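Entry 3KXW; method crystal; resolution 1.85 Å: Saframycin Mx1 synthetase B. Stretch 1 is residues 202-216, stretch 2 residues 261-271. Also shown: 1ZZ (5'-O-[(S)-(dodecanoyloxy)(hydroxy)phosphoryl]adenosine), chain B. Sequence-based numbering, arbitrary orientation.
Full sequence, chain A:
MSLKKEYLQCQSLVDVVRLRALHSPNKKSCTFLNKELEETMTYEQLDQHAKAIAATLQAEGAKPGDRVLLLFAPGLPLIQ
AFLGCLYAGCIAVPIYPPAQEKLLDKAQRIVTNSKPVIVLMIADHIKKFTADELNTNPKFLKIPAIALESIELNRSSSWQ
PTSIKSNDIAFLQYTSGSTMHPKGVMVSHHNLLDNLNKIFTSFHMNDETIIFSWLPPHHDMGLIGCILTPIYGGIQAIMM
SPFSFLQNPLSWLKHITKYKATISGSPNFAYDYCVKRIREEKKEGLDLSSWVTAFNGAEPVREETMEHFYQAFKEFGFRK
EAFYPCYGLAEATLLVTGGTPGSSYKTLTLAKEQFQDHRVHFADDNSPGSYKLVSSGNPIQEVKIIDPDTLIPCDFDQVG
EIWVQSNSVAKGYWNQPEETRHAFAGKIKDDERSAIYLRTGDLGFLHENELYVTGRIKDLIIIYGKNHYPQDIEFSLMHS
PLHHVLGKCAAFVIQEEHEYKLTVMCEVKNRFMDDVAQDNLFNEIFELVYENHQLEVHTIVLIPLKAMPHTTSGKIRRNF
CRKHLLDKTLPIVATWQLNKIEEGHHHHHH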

ATOM      1  N   SER A 202     -16.788  -6.495   7.327  1.00 17.14           N
ATOM      2  CA  SER A 202     -16.847  -6.929   5.930  1.00 19.18           C
ATOM      3  C   SER A 202     -15.987  -8.179   5.704  1.00 17.75           C
ATOM      4  O   SER A 202     -16.351  -9.038   4.905  1.00 18.50           O
ATOM      5  CB  SER A 202     -16.438  -5.787   4.985  1.00 17.86           C
ATOM      6  OG  SER A 202     -17.353  -4.696   5.075  1.00 19.55           O
ATOM      7  N   PHE A 203     -14.876  -8.278   6.435  1.00 15.36           N
ATOM      8  CA  PHE A 203     -13.973  -9.432   6.355  1.00 18.30           C
ATOM      9  C   PHE A 203     -14.422 -10.617   7.227  1.00 17.25           C
ATOM     10  O   PHE A 203     -13.707 -11.603   7.346  1.00 16.95           O
ATOM     11  CB  PHE A 203     -12.512  -9.047   6.693  1.00 15.51           C
ATOM     12  CG  PHE A 203     -11.766  -8.415   5.531  1.00 15.79           C
ATOM     13  CD1 PHE A 203     -12.177  -7.188   5.003  1.00 16.83           C
ATOM     14  CD2 PHE A 203     -10.660  -9.048   4.971  1.00 16.64           C
ATOM     15  CE1 PHE A 203     -11.504  -6.600   3.907  1.00 15.28           C
ATOM     16  CE2 PHE A 203      -9.974  -8.460   3.883  1.00 15.88           C
ATOM     17  CZ  PHE A 203     -10.407  -7.240   3.367  1.00 15.76           C
ATOM     18  N   HIS A 204     -15.598 -10.510   7.840  1.00 18.38           N
ATOM     19  CA  HIS A 204     -16.116 -11.589   8.681  1.00 19.91           C
ATOM     20  C   HIS A 204     -15.094 -12.053   9.716  1.00 19.56           C
ATOM     21  O   HIS A 204     -14.917 -13.252   9.924  1.00 16.66           O
ATOM     22  CB  HIS A 204     -16.537 -12.784   7.821  1.00 21.67           C
ATOM     23  CG  HIS A 204     -17.810 -12.580   7.053  1.00 20.67           C
ATOM     24  ND1 HIS A 204     -18.233 -11.348   6.605  1.00 24.29           N
ATOM     25  CD2 HIS A 204     -18.738 -13.468   6.620  1.00 26.54           C
ATOM     26  CE1 HIS A 204     -19.375 -11.478   5.952  1.00 25.28           C
ATOM     27  NE2 HIS A 204     -19.700 -12.758   5.940  1.00 29.02           N
HETATM   28  N   MSE A 205     -14.411 -11.109  10.359  1.00 17.08           N
HETATM   29  CA  MSE A 205     -13.425 -11.447  11.379  1.00 17.69           C
HETATM   30  C   MSE A 205     -14.110 -11.996  12.617  1.00 19.74           C
HETATM   31  O   MSE A 205     -15.243 -11.637  12.904  1.00 20.11           O
HETATM   32  CB  MSE A 205     -12.609 -10.210  11.758  1.00 17.92           C
HETATM   33  CG  MSE A 205     -11.843  -9.678  10.574  1.00 18.17           C
HETATM   34 SE   MSE A 205     -10.416  -8.447  11.054  1.00 29.13          SE
HETATM   35  CE  MSE A 205      -9.902  -8.004   9.236  1.00 16.92           C
ATOM     36  N   ASN A 206     -13.408 -12.850  13.335  1.00 19.05           N
ATOM     37  CA  ASN A 206     -13.938 -13.456  14.553  1.00 22.63           C
ATOM     38  C   ASN A 206     -12.746 -13.840  15.400  1.00 26.34           C
ATOM     39  O   ASN A 206     -11.624 -13.418  15.103  1.00 23.02           O
ATOM     40  CB  ASN A 206     -14.840 -14.663  14.239  1.00 21.45           C
ATOM     41  CG  ASN A 206     -14.122 -15.762  13.460  1.00 22.95           C
ATOM     42  OD1 ASN A 206     -12.985 -16.112  13.743  1.00 22.17           O
ATOM     43  ND2 ASN A 206     -14.815 -16.329  12.479  1.00 25.91           N
ATOM     44  N   ASP A 207     -12.945 -14.635  16.444  1.00 27.77           N
ATOM     45  CA  ASP A 207     -11.816 -14.891  17.341  1.00 29.81           C
ATOM     46  C   ASP A 207     -10.978 -16.114  16.943  1.00 27.47           C
ATOM     47  O   ASP A 207     -10.083 -16.543  17.668  1.00 31.46           O
ATOM     48  CB  ASP A 207     -12.264 -14.893  18.818  1.00 35.49           C
ATOM     49  CG  ASP A 207     -13.295 -15.937  19.100  1.00 37.83           C
ATOM     50  OD1 ASP A 207     -13.316 -16.915  18.327  1.00 35.43           O
ATOM     51  OD2 ASP A 207     -14.079 -15.792  20.076  1.00 38.76           O
ATOM     52  N   GLU A 208     -11.243 -16.661  15.767  1.00 26.50           N
ATOM     53  CA  GLU A 208     -10.289 -17.567  15.147  1.00 24.10           C
ATOM     54  C   GLU A 208      -9.334 -16.770  14.228  1.00 21.68           C
ATOM     55  O   GLU A 208      -8.291 -17.276  13.805  1.00 18.47           O
ATOM     56  CB  GLU A 208     -11.047 -18.613  14.345  1.00 26.84           C
ATOM     57  CG  GLU A 208     -10.250 -19.835  13.973  1.00 28.97           C
ATOM     58  CD  GLU A 208     -11.110 -20.861  13.244  1.00 31.37           C
ATOM     59  OE1 GLU A 208     -12.299 -21.054  13.640  1.00 31.40           O
ATOM     60  OE2 GLU A 208     -10.599 -21.458  12.274  1.00 31.62           O
ATOM     61  N   THR A 209      -9.691 -15.526  13.930  1.00 17.59           N
ATOM     62  CA  THR A 209      -8.978 -14.777  12.886  1.00 17.86           C
ATOM     63  C   THR A 209      -7.523 -14.545  13.256  1.00 16.23           C
ATOM     64  O   THR A 209      -7.217 -14.162  14.390  1.00 17.08           O
ATOM     65  CB  THR A 209      -9.636 -13.406  12.627  1.00 17.65           C
ATOM     66  OG1 THR A 209     -10.984 -13.597  12.162  1.00 18.64           O
ATOM     67  CG2 THR A 209      -8.832 -12.608  11.597  1.00 16.26           C
ATOM     68  N   ILE A 210      -6.620 -14.778  12.309  1.00 14.63           N
ATOM     69  CA  ILE A 210      -5.228 -14.395  12.481  1.00 13.81           C
ATOM     70  C   ILE A 210      -4.770 -13.677  11.213  1.00 14.47           C
ATOM     71  O   ILE A 210      -4.916 -14.180  10.113  1.00 12.59           O
ATOM     72  CB  ILE A 210      -4.343 -15.615  12.767  1.00 15.35           C
ATOM     73  CG1 ILE A 210      -4.752 -16.226  14.124  1.00 15.81           C
ATOM     74  CG2 ILE A 210      -2.857 -15.232  12.767  1.00 14.66           C
ATOM     75  CD1 ILE A 210      -3.913 -17.414  14.531  1.00 17.27           C
ATOM     76  N   ILE A 211      -4.228 -12.481  11.361  1.00 14.77           N
ATOM     77  CA  ILE A 211      -3.802 -11.774  10.169  1.00 13.06           C
ATOM     78  C   ILE A 211      -2.303 -11.899   9.973  1.00 14.82           C
ATOM     79  O   ILE A 211      -1.534 -11.733  10.922  1.00 16.81           O
ATOM     80  CB  ILE A 211      -4.211 -10.291  10.242  1.00 15.16           C
ATOM     81  CG1 ILE A 211      -5.744 -10.172  10.326  1.00 15.76           C
ATOM     82  CG2 ILE A 211      -3.616  -9.510   9.070  1.00 17.54           C
ATOM     83  CD1 ILE A 211      -6.246  -8.726  10.514  1.00 20.08           C
ATOM     84  N   PHE A 212      -1.872 -12.201   8.757  1.00 12.97           N
ATOM     85  CA  PHE A 212      -0.446 -12.103   8.458  1.00 12.88           C
ATOM     86  C   PHE A 212      -0.216 -10.953   7.480  1.00 13.37           C
ATOM     87  O   PHE A 212      -1.013 -10.750   6.566  1.00 12.98           O
ATOM     88  CB  PHE A 212       0.137 -13.402   7.889  1.00 12.54           C
ATOM     89  CG  PHE A 212       1.604 -13.323   7.703  1.00 13.52           C
ATOM     90  CD1 PHE A 212       2.459 -13.656   8.752  1.00 13.51           C
ATOM     91  CD2 PHE A 212       2.147 -12.765   6.544  1.00 13.19           C
ATOM     92  CE1 PHE A 212       3.830 -13.510   8.608  1.00 14.96           C
ATOM     93  CE2 PHE A 212       3.511 -12.614   6.413  1.00 14.01           C
ATOM     94  CZ  PHE A 212       4.363 -12.983   7.449  1.00 15.15           C
ATOM     95  N   SER A 213       0.852 -10.196   7.671  1.00 12.25           N
ATOM     96  CA  SER A 213       1.150  -9.139   6.725  1.00 12.54           C
ATOM     97  C   SER A 213       2.628  -8.908   6.527  1.00 12.00           C
ATOM     98  O   SER A 213       3.370  -8.850   7.495  1.00 13.43           O
ATOM     99  CB  SER A 213       0.493  -7.844   7.177  1.00 12.46           C
ATOM    100  OG  SER A 213       0.697  -6.811   6.221  1.00 13.13           O
ATOM    101  N   TRP A 214       3.054  -8.767   5.274  1.00 11.75           N
ATOM    102  CA  TRP A 214       4.390  -8.209   4.993  1.00 14.30           C
ATOM    103  C   TRP A 214       4.279  -6.787   4.448  1.00 13.41           C
ATOM    104  O   TRP A 214       5.291  -6.194   4.075  1.00 11.59           O
ATOM    105  CB  TRP A 214       5.174  -9.064   3.974  1.00 12.75           C
ATOM    106  CG  TRP A 214       4.404  -9.296   2.680  1.00 12.96           C
ATOM    107  CD1 TRP A 214       3.647 -10.382   2.378  1.00 12.68           C
ATOM    108  CD2 TRP A 214       4.326  -8.422   1.541  1.00 12.91           C
ATOM    109  NE1 TRP A 214       3.085 -10.242   1.125  1.00 12.67           N
ATOM    110  CE2 TRP A 214       3.489  -9.046   0.593  1.00 13.02           C
ATOM    111  CE3 TRP A 214       4.881  -7.177   1.231  1.00 13.13           C
ATOM    112  CZ2 TRP A 214       3.179  -8.467  -0.634  1.00 14.33           C
ATOM    113  CZ3 TRP A 214       4.585  -6.602  -0.005  1.00 14.14           C
ATOM    114  CH2 TRP A 214       3.735  -7.244  -0.921  1.00 13.86           C
ATOM    115  N   LEU A 215       3.061  -6.254   4.394  1.00 13.10           N
ATOM    116  CA  LEU A 215       2.798  -4.982   3.692  1.00 14.11           C
ATOM    117  C   LEU A 215       3.447  -3.771   4.336  1.00 14.28           C
ATOM    118  O   LEU A 215       3.579  -3.699   5.548  1.00 15.27           O
ATOM    119  CB  LEU A 215       1.295  -4.739   3.540  1.00 14.08           C
ATOM    120  CG  LEU A 215       0.470  -5.786   2.787  1.00 14.35           C
ATOM    121  CD1 LEU A 215      -1.014  -5.387   2.784  1.00 13.48           C
ATOM    122  CD2 LEU A 215       0.997  -6.027   1.345  1.00 14.33           C
ATOM    123  N   PRO A 216       3.873  -2.806   3.509  1.00 16.06           N
ATOM    124  CA  PRO A 216       4.485  -1.591   4.057  1.00 18.26           C
ATOM    125  C   PRO A 216       3.560  -0.961   5.116  1.00 16.31           C
ATOM    126  O   PRO A 216       2.416  -0.665   4.785  1.00 16.50           O
ATOM    127  CB  PRO A 216       4.565  -0.645   2.847  1.00 19.64           C
ATOM    128  CG  PRO A 216       4.480  -1.517   1.638  1.00 19.99           C
ATOM    129  CD  PRO A 216       3.844  -2.839   2.037  1.00 15.98           C
TER
HETATM  130  P   1ZZ B 589      -3.917   4.573  -1.854  1.00 27.29           P
HETATM  131  C1  1ZZ B 589      -7.403  -6.680   6.820  1.00 19.84           C
HETATM  132  N1  1ZZ B 589      -6.837   1.139  -6.436  1.00 20.73           N
HETATM  133  O1  1ZZ B 589      -4.590   1.414  -2.279  1.00 26.48           O
HETATM  134  C2  1ZZ B 589      -7.056  -6.123   5.433  1.00 15.74           C
HETATM  135  N2  1ZZ B 589      -7.829  -0.463  -5.231  1.00 16.13           N
HETATM  136  O2  1ZZ B 589      -4.534   3.334  -0.932  1.00 30.34           O
HETATM  137  C3  1ZZ B 589      -8.162  -5.211   4.885  1.00 16.89           C
HETATM  138  N3  1ZZ B 589      -7.511   0.260  -8.813  1.00 19.79           N
HETATM  139  O3  1ZZ B 589      -4.444   5.830  -1.365  1.00 24.51           O
HETATM  140  C4  1ZZ B 589      -7.630  -4.335   3.741  1.00 16.04           C
HETATM  141  N4  1ZZ B 589      -8.784  -1.781  -8.667  1.00 18.51           N
HETATM  142  O4  1ZZ B 589      -2.308   4.536  -1.723  1.00 35.96           O
HETATM  143  C5  1ZZ B 589      -8.750  -3.743   2.870  1.00 16.60           C
HETATM  144  N5  1ZZ B 589      -9.453  -2.803  -6.675  1.00 15.58           N
HETATM  145  O5  1ZZ B 589      -4.281   4.365  -3.468  1.00 25.13           O
HETATM  146  C6  1ZZ B 589      -8.102  -2.999   1.694  1.00 17.21           C
HETATM  147  O6  1ZZ B 589      -5.187   2.833  -5.684  1.00 23.97           O
HETATM  148  C7  1ZZ B 589      -8.930  -2.408   0.525  1.00 15.61           C
HETATM  149  O7  1ZZ B 589      -6.596   4.107  -7.888  1.00 23.57           O
HETATM  150  C8  1ZZ B 589      -8.201  -1.799  -0.688  1.00 15.64           C
HETATM  151  O8  1ZZ B 589      -7.432   5.415  -5.959  1.00 20.22           O
HETATM  152  C9  1ZZ B 589      -7.796  -0.353  -0.358  1.00 17.50           C
HETATM  153  C10 1ZZ B 589      -6.525   0.136  -1.092  1.00 18.02           C
HETATM  154  C11 1ZZ B 589      -6.089   1.486  -0.456  1.00 20.47           C
HETATM  155  C12 1ZZ B 589      -5.336   2.309  -1.518  1.00 25.25           C
HETATM  156  C13 1ZZ B 589      -5.612   4.172  -3.895  1.00 26.53           C
HETATM  157  C14 1ZZ B 589      -5.644   3.986  -5.281  1.00 23.64           C
HETATM  158  C15 1ZZ B 589      -7.087   4.126  -5.890  1.00 20.57           C
HETATM  159  C16 1ZZ B 589      -7.022   3.504  -7.054  1.00 24.15           C
HETATM  160  C17 1ZZ B 589      -6.211   2.358  -6.691  1.00 22.07           C
HETATM  161  C18 1ZZ B 589      -7.133   0.605  -5.116  1.00 19.13           C
HETATM  162  C19 1ZZ B 589      -7.995  -0.715  -6.694  1.00 18.63           C
HETATM  163  C20 1ZZ B 589      -7.456   0.253  -7.376  1.00 18.59           C
HETATM  164  C21 1ZZ B 589      -8.103  -0.726  -9.442  1.00 18.74           C
HETATM  165  C22 1ZZ B 589      -8.753  -1.797  -7.435  1.00 17.34           C
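Stretch 2, residues 261-271: ATISGSPNFAY

What ties the two stretches together most firmly? Ser264 OG donates to Phe212 O at 2.8 Å, and the backbones add three hydrogen bonds: Thr262 N and Ile263 N both donate to Ile210 O, at 2.9 and 3.2 Å, while Phe212 N donates to Ile263 O at 3.0 Å. Thr262, its chi1 in p, points toward stretch 1 and accepts from Ile210 N through OG1 at 3.1 Å.

How does stretch 2 run? Its strand, 263-266, lies alongside the strand of stretch 1 that runs through Ile211 to Ser213 in the same sense, the axes crossing at -26° and approaching to 4.9 Å. Ile211 and Ile263 form a single bridge, their CA atoms 4.8 Å apart. Beyond it the strands diverge, and waters fill in: water 2 donates to Phe212 O and accepts from Gly265 N, while water 3 accepts from Trp214 N and donates to Gly265 O. After Pro267 the chain turns into a helix that includes Ala270 and Tyr271.

Where do side chains pack? Ile263, in rotamer mt, brings CD1 to 3.8 Å from Met205 CE (a selenomethionine) and CG2 to 3.9 Å from Phe203 CD2. Ala261 CB lies 3.7 Å from Phe212 CB. Farther along, Ala270 CB meets the Trp214 ring edge, 3.4 Å from CZ2, and Pro267 CD lies 4.0 Å from Leu215 CD2.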

ATOM      1  N   ALA A 261      -2.532 -18.442   9.534  1.00 14.70           N
ATOM      2  CA  ALA A 261      -3.180 -17.179   9.251  1.00 13.45           C
ATOM      3  C   ALA A 261      -4.436 -17.420   8.433  1.00 13.72           C
ATOM      4  O   ALA A 261      -4.490 -18.323   7.574  1.00 13.54           O
ATOM      5  CB  ALA A 261      -2.204 -16.211   8.497  1.00 13.23           C
ATOM      6  N   THR A 262      -5.456 -16.614   8.697  1.00 12.49           N
ATOM      7  CA  THR A 262      -6.736 -16.752   8.020  1.00 13.47           C
ATOM      8  C   THR A 262      -6.960 -15.619   7.015  1.00 13.01           C
ATOM      9  O   THR A 262      -7.666 -15.779   5.997  1.00 13.12           O
ATOM     10  CB  THR A 262      -7.930 -16.803   9.043  1.00 15.07           C
ATOM     11  OG1 THR A 262      -8.064 -15.546   9.708  1.00 13.23           O
ATOM     12  CG2 THR A 262      -7.682 -17.871  10.106  1.00 14.46           C
ATOM     13  N   ILE A 263      -6.371 -14.469   7.312  1.00 11.55           N
ATOM     14  CA  ILE A 263      -6.476 -13.313   6.427  1.00 12.86           C
ATOM     15  C   ILE A 263      -5.090 -12.777   6.100  1.00 11.62           C
ATOM     16  O   ILE A 263      -4.294 -12.564   6.993  1.00 13.44           O
ATOM     17  CB  ILE A 263      -7.294 -12.200   7.083  1.00 12.22           C
ATOM     18  CG1 ILE A 263      -8.677 -12.737   7.478  1.00 13.31           C
ATOM     19  CG2 ILE A 263      -7.455 -11.031   6.124  1.00 14.80           C
ATOM     20  CD1 ILE A 263      -9.562 -11.646   8.123  1.00 15.33           C
ATOM     21  N   SER A 264      -4.791 -12.624   4.816  1.00 13.24           N
ATOM     22  CA  SER A 264      -3.528 -12.021   4.399  1.00 12.86           C
ATOM     23  C   SER A 264      -3.756 -11.576   2.981  1.00 12.87           C
ATOM     24  O   SER A 264      -4.612 -12.129   2.281  1.00 11.61           O
ATOM     25  CB  SER A 264      -2.377 -13.046   4.509  1.00 12.60           C
ATOM     26  OG  SER A 264      -1.100 -12.455   4.381  1.00 13.39           O
ATOM     27  N   GLY A 265      -3.071 -10.520   2.549  1.00 12.28           N
ATOM     28  CA  GLY A 265      -3.243 -10.087   1.175  1.00 12.23           C
ATOM     29  C   GLY A 265      -2.245  -9.016   0.770  1.00 12.53           C
ATOM     30  O   GLY A 265      -1.286  -8.773   1.480  1.00 13.02           O
ATOM     31  N   SER A 266      -2.506  -8.356  -0.359  1.00 12.44           N
ATOM     32  CA  SER A 266      -1.499  -7.523  -1.002  1.00 12.20           C
ATOM     33  C   SER A 266      -2.078  -6.901  -2.259  1.00 12.50           C
ATOM     34  O   SER A 266      -3.165  -7.262  -2.690  1.00 11.58           O
ATOM     35  CB  SER A 266      -0.314  -8.401  -1.435  1.00 11.12           C
ATOM     36  OG  SER A 266      -0.730  -9.364  -2.414  1.00 11.94           O
ATOM     37  N   PRO A 267      -1.327  -5.973  -2.878  1.00 11.22           N
ATOM     38  CA  PRO A 267      -1.677  -5.585  -4.251  1.00 11.65           C
ATOM     39  C   PRO A 267      -1.539  -6.783  -5.174  1.00 13.06           C
ATOM     40  O   PRO A 267      -0.835  -7.746  -4.870  1.00 12.08           O
ATOM     41  CB  PRO A 267      -0.603  -4.529  -4.616  1.00 14.30           C
ATOM     42  CG  PRO A 267      -0.051  -4.072  -3.302  1.00 14.95           C
ATOM     43  CD  PRO A 267      -0.107  -5.302  -2.415  1.00 12.70           C
ATOM     44  N   ASN A 268      -2.219  -6.711  -6.301  1.00 12.91           N
ATOM     45  CA  ASN A 268      -2.255  -7.809  -7.264  1.00 13.69           C
ATOM     46  C   ASN A 268      -0.865  -8.353  -7.633  1.00 12.55           C
ATOM     47  O   ASN A 268      -0.672  -9.560  -7.722  1.00 12.62           O
ATOM     48  CB  ASN A 268      -2.955  -7.284  -8.513  1.00 14.95           C
ATOM     49  CG  ASN A 268      -3.216  -8.364  -9.528  1.00 14.98           C
ATOM     50  OD1 ASN A 268      -4.203  -9.087  -9.425  1.00 14.63           O
ATOM     51  ND2 ASN A 268      -2.357  -8.453 -10.534  1.00 12.87           N
ATOM     52  N   PHE A 269       0.112  -7.470  -7.849  1.00 13.54           N
ATOM     53  CA  PHE A 269       1.432  -7.929  -8.321  1.00 13.94           C
ATOM     54  C   PHE A 269       2.061  -9.046  -7.460  1.00 13.18           C
ATOM     55  O   PHE A 269       2.827  -9.883  -7.961  1.00 12.16           O
ATOM     56  CB  PHE A 269       2.419  -6.757  -8.405  1.00 14.28           C
ATOM     57  CG  PHE A 269       3.145  -6.506  -7.118  1.00 14.31           C
ATOM     58  CD1 PHE A 269       4.322  -7.176  -6.833  1.00 13.70           C
ATOM     59  CD2 PHE A 269       2.629  -5.614  -6.177  1.00 16.39           C
ATOM     60  CE1 PHE A 269       4.981  -6.982  -5.634  1.00 15.18           C
ATOM     61  CE2 PHE A 269       3.292  -5.414  -4.976  1.00 18.16           C
ATOM     62  CZ  PHE A 269       4.468  -6.101  -4.710  1.00 15.25           C
ATOM     63  N   ALA A 270       1.777  -9.044  -6.157  1.00 12.45           N
ATOM     64  CA  ALA A 270       2.518  -9.939  -5.267  1.00 13.29           C
ATOM     65  C   ALA A 270       2.148 -11.413  -5.486  1.00 12.68           C
ATOM     66  O   ALA A 270       2.962 -12.322  -5.230  1.00 13.47           O
ATOM     67  CB  ALA A 270       2.326  -9.525  -3.794  1.00 11.64           C
ATOM     68  N   TYR A 271       0.934 -11.656  -5.970  1.00 12.57           N
ATOM     69  CA  TYR A 271       0.529 -13.013  -6.309  1.00 11.52           C
ATOM     70  C   TYR A 271       1.333 -13.511  -7.537  1.00 13.47           C
ATOM     71  O   TYR A 271       1.818 -14.643  -7.563  1.00 12.88           O
ATOM     72  CB  TYR A 271      -1.007 -13.114  -6.474  1.00 13.72           C
ATOM     73  CG  TYR A 271      -1.765 -12.796  -5.181  1.00 12.90           C
ATOM     74  CD1 TYR A 271      -1.795 -13.701  -4.133  1.00 11.77           C
ATOM     75  CD2 TYR A 271      -2.424 -11.585  -5.018  1.00 11.96           C
ATOM     76  CE1 TYR A 271      -2.462 -13.422  -2.939  1.00 11.94           C
ATOM     77  CE2 TYR A 271      -3.093 -11.283  -3.831  1.00 13.90           C
ATOM     78  CZ  TYR A 271      -3.107 -12.204  -2.798  1.00 12.86           C
ATOM     79  OH  TYR A 271      -3.759 -11.918  -1.633  1.00 12.03           O
TER
HETATM   80  O   HOH W   1     -10.658 -14.903   9.570  1.00 16.30           O
HETATM   81  O   HOH W   2      -1.810  -8.973   4.704  1.00 15.56           O
HETATM   82  O   HOH W   3       0.858  -9.517   3.338  1.00 15.41           O